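PDB 4WXJ: glutamate receptor IIB from Drosophila melanogaster, which binds glutamate in the ligand-binding domain held in this construct, and in the whole receptor probably gates a cation channel in the postsynaptic membrane. Local coordinates for residues 83-88 with 229-234; 106-111 with 235-240. All blocks are in the same frame, centred on the assembly; numbering follows the deposited sequence.

Interaction 1: 83-88 with 229-234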
ATOM      1  N   ARG A  83       2.556  12.397  -7.442  1.00 31.04           N
ATOM      2  CA  ARG A  83       2.661  13.804  -7.825  1.00 32.17           C
ATOM      3  C   ARG A  83       4.112  14.286  -7.808  1.00 28.31           C
ATOM      4  O   ARG A  83       4.549  14.982  -8.725  1.00 30.68           O
ATOM      5  CB  ARG A  83       1.810  14.679  -6.901  1.00 38.97           C
ATOM      6  CG  ARG A  83       1.872  16.176  -7.210  1.00 37.05           C
ATOM      7  CD  ARG A  83       1.422  16.483  -8.633  1.00 44.25           C
ATOM      8  NE  ARG A  83       1.466  17.914  -8.933  1.00 38.12           N
ATOM      9  CZ  ARG A  83       0.504  18.781  -8.626  1.00 41.39           C
ATOM     10  NH1 ARG A  83      -0.594  18.379  -7.998  1.00 41.05           N
ATOM     11  NH2 ARG A  83       0.643  20.060  -8.946  1.00 46.72           N
ATOM     12  N   GLN A  84       4.853  13.914  -6.768  1.00 29.45           N
ATOM     13  CA  GLN A  84       6.247  14.329  -6.636  1.00 27.91           C
ATOM     14  C   GLN A  84       7.107  13.800  -7.780  1.00 35.15           C
ATOM     15  O   GLN A  84       8.088  14.433  -8.172  1.00 38.83           O
ATOM     16  CB  GLN A  84       6.821  13.855  -5.300  1.00 27.58           C
ATOM     17  CG  GLN A  84       6.118  14.428  -4.089  1.00 36.35           C
ATOM     18  CD  GLN A  84       6.120  15.942  -4.082  1.00 46.25           C
ATOM     19  OE1 GLN A  84       7.172  16.572  -4.186  1.00 45.24           O
ATOM     20  NE2 GLN A  84       4.937  16.536  -3.973  1.00 39.94           N
ATOM     21  N   LEU A  85       6.735  12.642  -8.313  1.00 30.08           N
ATOM     22  CA  LEU A  85       7.461  12.049  -9.430  1.00 39.08           C
ATOM     23  C   LEU A  85       7.115  12.750 -10.741  1.00 31.74           C
ATOM     24  O   LEU A  85       7.989  12.988 -11.575  1.00 32.46           O
ATOM     25  CB  LEU A  85       7.154  10.553  -9.525  1.00 27.88           C
ATOM     26  CG  LEU A  85       7.851   9.692  -8.472  1.00 33.18           C
ATOM     27  CD1 LEU A  85       7.126   8.376  -8.287  1.00 39.11           C
ATOM     28  CD2 LEU A  85       9.296   9.446  -8.867  1.00 38.08           C
ATOM     29  N   ILE A  86       5.838  13.081 -10.915  1.00 27.57           N
ATOM     30  CA  ILE A  86       5.386  13.789 -12.110  1.00 34.91           C
ATOM     31  C   ILE A  86       6.055  15.158 -12.205  1.00 34.86           C
ATOM     32  O   ILE A  86       6.466  15.583 -13.284  1.00 39.75           O
ATOM     33  CB  ILE A  86       3.851  13.958 -12.116  1.00 36.51           C
ATOM     34  CG1 ILE A  86       3.172  12.593 -12.252  1.00 36.87           C
ATOM     35  CG2 ILE A  86       3.404  14.865 -13.266  1.00 37.57           C
ATOM     36  CD1 ILE A  86       1.681  12.610 -11.970  1.00 34.94           C
ATOM     37  N   ASP A  87       6.162  15.841 -11.069  1.00 39.56           N
ATOM     38  CA  ASP A  87       6.793  17.157 -11.015  1.00 39.90           C
ATOM     39  C   ASP A  87       8.315  17.058 -10.877  1.00 47.16           C
ATOM     40  O   ASP A  87       8.994  18.069 -10.691  1.00 46.25           O
ATOM     41  CB  ASP A  87       6.218  17.971  -9.852  1.00 34.05           C
ATOM     42  CG  ASP A  87       4.723  18.199  -9.983  1.00 40.28           C
ATOM     43  OD1 ASP A  87       4.181  17.997 -11.092  1.00 38.66           O
ATOM     44  OD2 ASP A  87       4.088  18.591  -8.979  1.00 42.83           O
ATOM     45  N   ASN A  88       8.840  15.839 -10.963  1.00 43.57           N
ATOM     46  CA  ASN A  88      10.281  15.594 -10.895  1.00 44.53           C
ATOM     47  C   ASN A  88      10.946  16.145  -9.629  1.00 46.46           C
ATOM     48  O   ASN A  88      12.158  16.361  -9.603  1.00 50.37           O
ATOM     49  CB  ASN A  88      10.971  16.177 -12.134  1.00 56.84           C
ATOM     50  CG  ASN A  88      10.601  15.439 -13.405  1.00 65.24           C
ATOM     51  OD1 ASN A  88       9.689  15.840 -14.129  1.00 72.13           O
ATOM     52  ND2 ASN A  88      11.307  14.349 -13.682  1.00 62.63           N
ATOM     53  N   ALA A 229       8.275   3.385  -7.982  1.00 20.32           N
ATOM     54  CA  ALA A 229       7.845   4.336  -8.997  1.00 24.94           C
ATOM     55  C   ALA A 229       8.991   5.267  -9.382  1.00 25.92           C
ATOM     56  O   ALA A 229       9.720   5.756  -8.518  1.00 22.17           O
ATOM     57  CB  ALA A 229       6.654   5.139  -8.500  1.00 24.48           C
ATOM     58  N   VAL A 230       9.147   5.493 -10.683  1.00 24.56           N
ATOM     59  CA  VAL A 230      10.128   6.440 -11.199  1.00 30.46           C
ATOM     60  C   VAL A 230       9.504   7.245 -12.336  1.00 36.17           C
ATOM     61  O   VAL A 230       8.511   6.816 -12.924  1.00 32.35           O
ATOM     62  CB  VAL A 230      11.403   5.731 -11.703  1.00 24.48           C
ATOM     63  CG1 VAL A 230      12.063   4.951 -10.574  1.00 37.21           C
ATOM     64  CG2 VAL A 230      11.083   4.807 -12.878  1.00 28.72           C
ATOM     65  N   PRO A 231      10.082   8.416 -12.653  1.00 37.78           N
ATOM     66  CA  PRO A 231       9.549   9.214 -13.763  1.00 39.31           C
ATOM     67  C   PRO A 231       9.574   8.440 -15.076  1.00 27.24           C
ATOM     68  O   PRO A 231      10.454   7.601 -15.266  1.00 32.49           O
ATOM     69  CB  PRO A 231      10.490  10.422 -13.817  1.00 41.95           C
ATOM     70  CG  PRO A 231      11.103  10.495 -12.463  1.00 48.80           C
ATOM     71  CD  PRO A 231      11.225   9.079 -12.001  1.00 44.57           C
ATOM     72  N   LEU A 232       8.615   8.712 -15.955  1.00 26.94           N
ATOM     73  CA  LEU A 232       8.521   8.015 -17.234  1.00 37.85           C
ATOM     74  C   LEU A 232       9.831   8.080 -18.010  1.00 50.72           C
ATOM     75  O   LEU A 232      10.420   9.150 -18.168  1.00 47.68           O
ATOM     76  CB  LEU A 232       7.382   8.598 -18.075  1.00 30.27           C
ATOM     77  CG  LEU A 232       5.978   8.129 -17.685  1.00 37.87           C
ATOM     78  CD1 LEU A 232       4.918   9.028 -18.296  1.00 35.19           C
ATOM     79  CD2 LEU A 232       5.754   6.679 -18.108  1.00 30.27           C
ATOM     80  N   ASN A 233      10.281   6.918 -18.474  1.00 56.83           N
ATOM     81  CA  ASN A 233      11.490   6.806 -19.283  1.00 62.78           C
ATOM     82  C   ASN A 233      12.744   7.271 -18.546  1.00 58.55           C
ATOM     83  O   ASN A 233      13.659   7.828 -19.152  1.00 66.28           O
ATOM     84  CB  ASN A 233      11.323   7.597 -20.582  1.00 70.21           C
ATOM     85  CG  ASN A 233      10.074   7.202 -21.342  1.00 72.67           C
ATOM     86  OD1 ASN A 233       9.783   6.016 -21.504  1.00 68.34           O
ATOM     87  ND2 ASN A 233       9.320   8.192 -21.804  1.00 74.08           N
ATOM     88  N   ALA A 234      12.784   7.037 -17.239  1.00 48.17           N
ATOM     89  CA  ALA A 234      13.982   7.311 -16.453  1.00 43.80           C
ATOM     90  C   ALA A 234      15.074   6.315 -16.825  1.00 46.18           C
ATOM     91  O   ALA A 234      14.804   5.130 -17.022  1.00 36.67           O
ATOM     92  CB  ALA A 234      13.677   7.243 -14.967  1.00 39.17           C
TER

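Interaction 2: 106-111 with 235-240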
ATOM      1  N   VAL A 106       1.104   7.793 -15.947  1.00 28.18           N
ATOM      2  CA  VAL A 106       1.766   9.067 -15.665  1.00 27.49           C
ATOM      3  C   VAL A 106       3.193   8.903 -15.138  1.00 26.43           C
ATOM      4  O   VAL A 106       4.007   9.818 -15.257  1.00 34.67           O
ATOM      5  CB  VAL A 106       0.952   9.898 -14.651  1.00 30.92           C
ATOM      6  CG1 VAL A 106      -0.353  10.363 -15.281  1.00 28.66           C
ATOM      7  CG2 VAL A 106       0.686   9.100 -13.380  1.00 22.17           C
ATOM      8  N   VAL A 107       3.491   7.746 -14.551  1.00 32.82           N
ATOM      9  CA  VAL A 107       4.848   7.444 -14.101  1.00 24.32           C
ATOM     10  C   VAL A 107       5.220   6.017 -14.478  1.00 23.85           C
ATOM     11  O   VAL A 107       4.351   5.197 -14.769  1.00 25.78           O
ATOM     12  CB  VAL A 107       5.008   7.626 -12.572  1.00 24.36           C
ATOM     13  CG1 VAL A 107       4.708   9.063 -12.171  1.00 28.66           C
ATOM     14  CG2 VAL A 107       4.110   6.658 -11.806  1.00 25.22           C
ATOM     15  N   ASP A 108       6.517   5.726 -14.468  1.00 31.27           N
ATOM     16  CA  ASP A 108       7.004   4.383 -14.762  1.00 25.97           C
ATOM     17  C   ASP A 108       7.126   3.577 -13.474  1.00 18.49           C
ATOM     18  O   ASP A 108       7.066   4.131 -12.377  1.00 19.88           O
ATOM     19  CB  ASP A 108       8.356   4.445 -15.477  1.00 26.72           C
ATOM     20  CG  ASP A 108       8.444   3.485 -16.647  1.00 32.95           C
ATOM     21  OD1 ASP A 108       7.990   2.328 -16.511  1.00 34.94           O
ATOM     22  OD2 ASP A 108       8.963   3.889 -17.708  1.00 39.80           O
ATOM     23  N   PHE A 109       7.294   2.267 -13.619  1.00 18.45           N
ATOM     24  CA  PHE A 109       7.513   1.383 -12.480  1.00 13.61           C
ATOM     25  C   PHE A 109       8.651   0.417 -12.762  1.00 19.06           C
ATOM     26  O   PHE A 109       8.886   0.029 -13.906  1.00 22.17           O
ATOM     27  CB  PHE A 109       6.247   0.594 -12.145  1.00 22.13           C
ATOM     28  CG  PHE A 109       5.293   1.323 -11.242  1.00 21.50           C
ATOM     29  CD1 PHE A 109       4.277   2.106 -11.767  1.00 29.06           C
ATOM     30  CD2 PHE A 109       5.409   1.219  -9.868  1.00 23.45           C
ATOM     31  CE1 PHE A 109       3.398   2.775 -10.935  1.00 20.00           C
ATOM     32  CE2 PHE A 109       4.532   1.883  -9.032  1.00 29.07           C
ATOM     33  CZ  PHE A 109       3.526   2.662  -9.567  1.00 22.42           C
ATOM     34  N   THR A 110       9.358   0.033 -11.708  1.00 26.82           N
ATOM     35  CA  THR A 110      10.336  -1.037 -11.803  1.00 26.34           C
ATOM     36  C   THR A 110       9.590  -2.358 -11.863  1.00 24.80           C
ATOM     37  O   THR A 110       8.360  -2.388 -11.770  1.00 24.26           O
ATOM     38  CB  THR A 110      11.299  -1.051 -10.602  1.00 23.39           C
ATOM     39  OG1 THR A 110      10.566  -1.335  -9.402  1.00 19.35           O
ATOM     40  CG2 THR A 110      12.004   0.288 -10.460  1.00 23.63           C
ATOM     41  N   VAL A 111      10.326  -3.450 -12.024  1.00 19.57           N
ATOM     42  CA  VAL A 111       9.755  -4.766 -11.790  1.00 25.19           C
ATOM     43  C   VAL A 111       9.257  -4.789 -10.350  1.00 20.05           C
ATOM     44  O   VAL A 111       9.820  -4.105  -9.495  1.00 18.99           O
ATOM     45  CB  VAL A 111      10.771  -5.901 -12.008  1.00 21.49           C
ATOM     46  CG1 VAL A 111      11.161  -5.996 -13.469  1.00 29.47           C
ATOM     47  CG2 VAL A 111      12.002  -5.697 -11.131  1.00 26.27           C
ATOM     48  N   ASP A 235      16.310   6.797 -16.916  1.00 39.11           N
ATOM     49  CA  ASP A 235      17.418   5.973 -17.389  1.00 43.92           C
ATOM     50  C   ASP A 235      17.960   5.032 -16.311  1.00 43.96           C
ATOM     51  O   ASP A 235      18.811   4.187 -16.593  1.00 40.93           O
ATOM     52  CB  ASP A 235      18.549   6.863 -17.910  1.00 46.66           C
ATOM     53  CG  ASP A 235      19.178   7.709 -16.819  1.00 57.66           C
ATOM     54  OD1 ASP A 235      18.464   8.081 -15.864  1.00 59.54           O
ATOM     55  OD2 ASP A 235      20.388   8.002 -16.917  1.00 71.11           O
ATOM     56  N   PHE A 236      17.466   5.180 -15.084  1.00 38.87           N
ATOM     57  CA  PHE A 236      17.902   4.341 -13.970  1.00 37.96           C
ATOM     58  C   PHE A 236      16.815   3.345 -13.560  1.00 36.63           C
ATOM     59  O   PHE A 236      16.885   2.742 -12.488  1.00 33.88           O
ATOM     60  CB  PHE A 236      18.303   5.211 -12.775  1.00 33.11           C
ATOM     61  CG  PHE A 236      17.230   6.160 -12.327  1.00 43.95           C
ATOM     62  CD1 PHE A 236      16.297   5.777 -11.380  1.00 38.52           C
ATOM     63  CD2 PHE A 236      17.160   7.440 -12.851  1.00 45.88           C
ATOM     64  CE1 PHE A 236      15.312   6.651 -10.966  1.00 40.83           C
ATOM     65  CE2 PHE A 236      16.176   8.318 -12.440  1.00 44.96           C
ATOM     66  CZ  PHE A 236      15.252   7.922 -11.497  1.00 41.89           C
ATOM     67  N   ARG A 237      15.816   3.175 -14.421  1.00 26.26           N
ATOM     68  CA  ARG A 237      14.738   2.226 -14.167  1.00 29.73           C
ATOM     69  C   ARG A 237      15.254   0.792 -14.228  1.00 20.60           C
ATOM     70  O   ARG A 237      15.049   0.008 -13.301  1.00 24.68           O
ATOM     71  CB  ARG A 237      13.605   2.422 -15.177  1.00 24.92           C
ATOM     72  CG  ARG A 237      12.460   1.423 -15.045  1.00 35.00           C
ATOM     73  CD  ARG A 237      11.382   1.688 -16.082  1.00 28.58           C
ATOM     74  NE  ARG A 237      11.920   1.656 -17.441  1.00 31.94           N
ATOM     75  CZ  ARG A 237      11.991   0.569 -18.206  1.00 29.11           C
ATOM     76  NH1 ARG A 237      11.543  -0.602 -17.772  1.00 23.36           N
ATOM     77  NH2 ARG A 237      12.502   0.658 -19.426  1.00 41.91           N
ATOM     78  N   SER A 238      15.923   0.460 -15.328  1.00 28.55           N
ATOM     79  CA  SER A 238      16.470  -0.877 -15.530  1.00 27.43           C
ATOM     80  C   SER A 238      17.502  -1.209 -14.462  1.00 32.74           C
ATOM     81  O   SER A 238      17.567  -2.337 -13.975  1.00 33.38           O
ATOM     82  CB  SER A 238      17.102  -0.995 -16.918  1.00 36.01           C
ATOM     83  OG  SER A 238      16.133  -0.813 -17.936  1.00 43.80           O
ATOM     84  N   ASN A 239      18.312  -0.218 -14.107  1.00 36.58           N
ATOM     85  CA  ASN A 239      19.321  -0.394 -13.074  1.00 39.63           C
ATOM     86  C   ASN A 239      18.678  -0.785 -11.744  1.00 33.68           C
ATOM     87  O   ASN A 239      19.182  -1.654 -11.034  1.00 36.15           O
ATOM     88  CB  ASN A 239      20.148   0.885 -12.924  1.00 51.28           C
ATOM     89  CG  ASN A 239      21.156   0.804 -11.795  1.00 61.08           C
ATOM     90  OD1 ASN A 239      21.338   1.764 -11.048  1.00 68.53           O
ATOM     91  ND2 ASN A 239      21.814  -0.343 -11.662  1.00 60.97           N
ATOM     92  N   LEU A 240      17.555  -0.155 -11.419  1.00 26.60           N
ATOM     93  CA  LEU A 240      16.821  -0.490 -10.203  1.00 26.62           C
ATOM     94  C   LEU A 240      16.175  -1.872 -10.305  1.00 27.54           C
ATOM     95  O   LEU A 240      16.166  -2.636  -9.339  1.00 26.33           O
ATOM     96  CB  LEU A 240      15.751   0.565  -9.913  1.00 30.79           C
ATOM     97  CG  LEU A 240      16.227   1.891  -9.314  1.00 26.54           C
ATOM     98  CD1 LEU A 240      15.095   2.906  -9.300  1.00 30.17           C
ATOM     99  CD2 LEU A 240      16.768   1.693  -7.906  1.00 32.60           C
TER

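Interaction 1: 83-88 with 229-234
Asp87 OD2 is the best-held polar atom, and within the two segments one hydrogen bond grips it: Arg83 NE reaches it at 2.7 Å as part of a salt bridge between residues one helical turn apart. The acceptor uses its syn lone pair, but the bond is bent, 137° at the hydrogen, and the oxygen sits 27° out of the guanidinium plane. Arg83 NH1 is held separately by the carbonyl of Trp78. The pair spans the end of helix 80-86, where Asp87 is the first residue to leave helical angles and Asn88 adopts positive phi, a conformation asparagine tolerates well.

No hydrogen bond crosses to 229-234; the contact is mainly apolar, and Leu85 carries most of it. Its CB points toward the strand end, and with CG anti to the carbonyl carbon (chi1 -75°) the two methyls divide between Ala229 and Pro231. CD1 presses on Ala229 CB at 3.3 Å, tighter than usual for two carbons, so a small side chain suits position 229. CD2 meets Pro231 CD at 3.7 Å, the two side chains crossing at about a right angle, and lies 3.9 Å from Val230 CA. An alanine in place of Leu85 would lose both methyl contacts and would probably loosen the packing of the helix on the strand. At the surface, the side chain of Asn88 flanks the Pro231 ring, whose rigid backbone opens a type II turn to Ala234.

Ala229 touches Leu97 of the glutamate pocket, so the strand end of the contact probably lies in its second shell, within the clamshell ligand-binding fold of ionotropic glutamate receptors.

Interaction 2: 106-111 with 235-240
Arg237, in the first turn of helix 237-250, gives up more surface to this contact than any other residue. With chi1 and chi2 both extended, CD is carried to strand 108-123; the bend at chi3 (57°) then turns the guanidinium alongside the Asp108 carboxylate. CD meets Asp108 OD1 at 3.5 Å and Phe109 O at 3.7 Å, so the aliphatic stem does the touching. The charged end is held more loosely. Asp108 OD2 is 3.7 Å from Arg237 NE, a long salt bridge; the two flat groups are nearly parallel, their planes 7° apart, and because the oxygen lies well off the guanidinium plane no N-H points at it. Arginine suits this place through its pairing of apolar stem with positive tip. Asp108 OD1 has firmer partners: its anti lone pair accepts Phe109 N at 3.0 Å, and Arg104 adds a salt bridge.

The setting is one lobe of the bilobed, periplasmic-binding-protein-like domain, where a helix following strand 214-230 packs on the neighbouring strand.

Thr110 is the second large contributor, and its two branches part company. Methyl CG2, beside the backbone N, packs on Leu240 CB at 3.8 Å, an apolar contact one helical turn beyond Arg237. OG1 takes the crowded position between backbone N and carbonyl carbon, whence it donates to Val111 O at 2.9 Å, above the carbonyl plane; a hydrogen bond with Ile228 N also satisfies this buried hydroxyl. Leu240 is also buried against Val230 and Phe56, while Ser241 OG hydrogen-bonds both Val111 N and Arg237 O.

Overall arrangement
From the N terminus the chain passes through helix 80-86, then 106-111 at the start of strand 108-123, and runs on through the engineered dipeptide linker and the other lobe before strand 214-230 brings it back. At 229-234 interaction 1 closes a loop of 140 intervening residues; at 235-240 interaction 2 closes one of 123. The segments alternate, so the loops cross, neither lying within the other. Their centres are 9 Å apart, and a probable hydrogen bond from Asp108 N to Val230 O joins them through neighbouring strands of one sheet. Together they tie helices 80-86 and 237-250 to that strand pair.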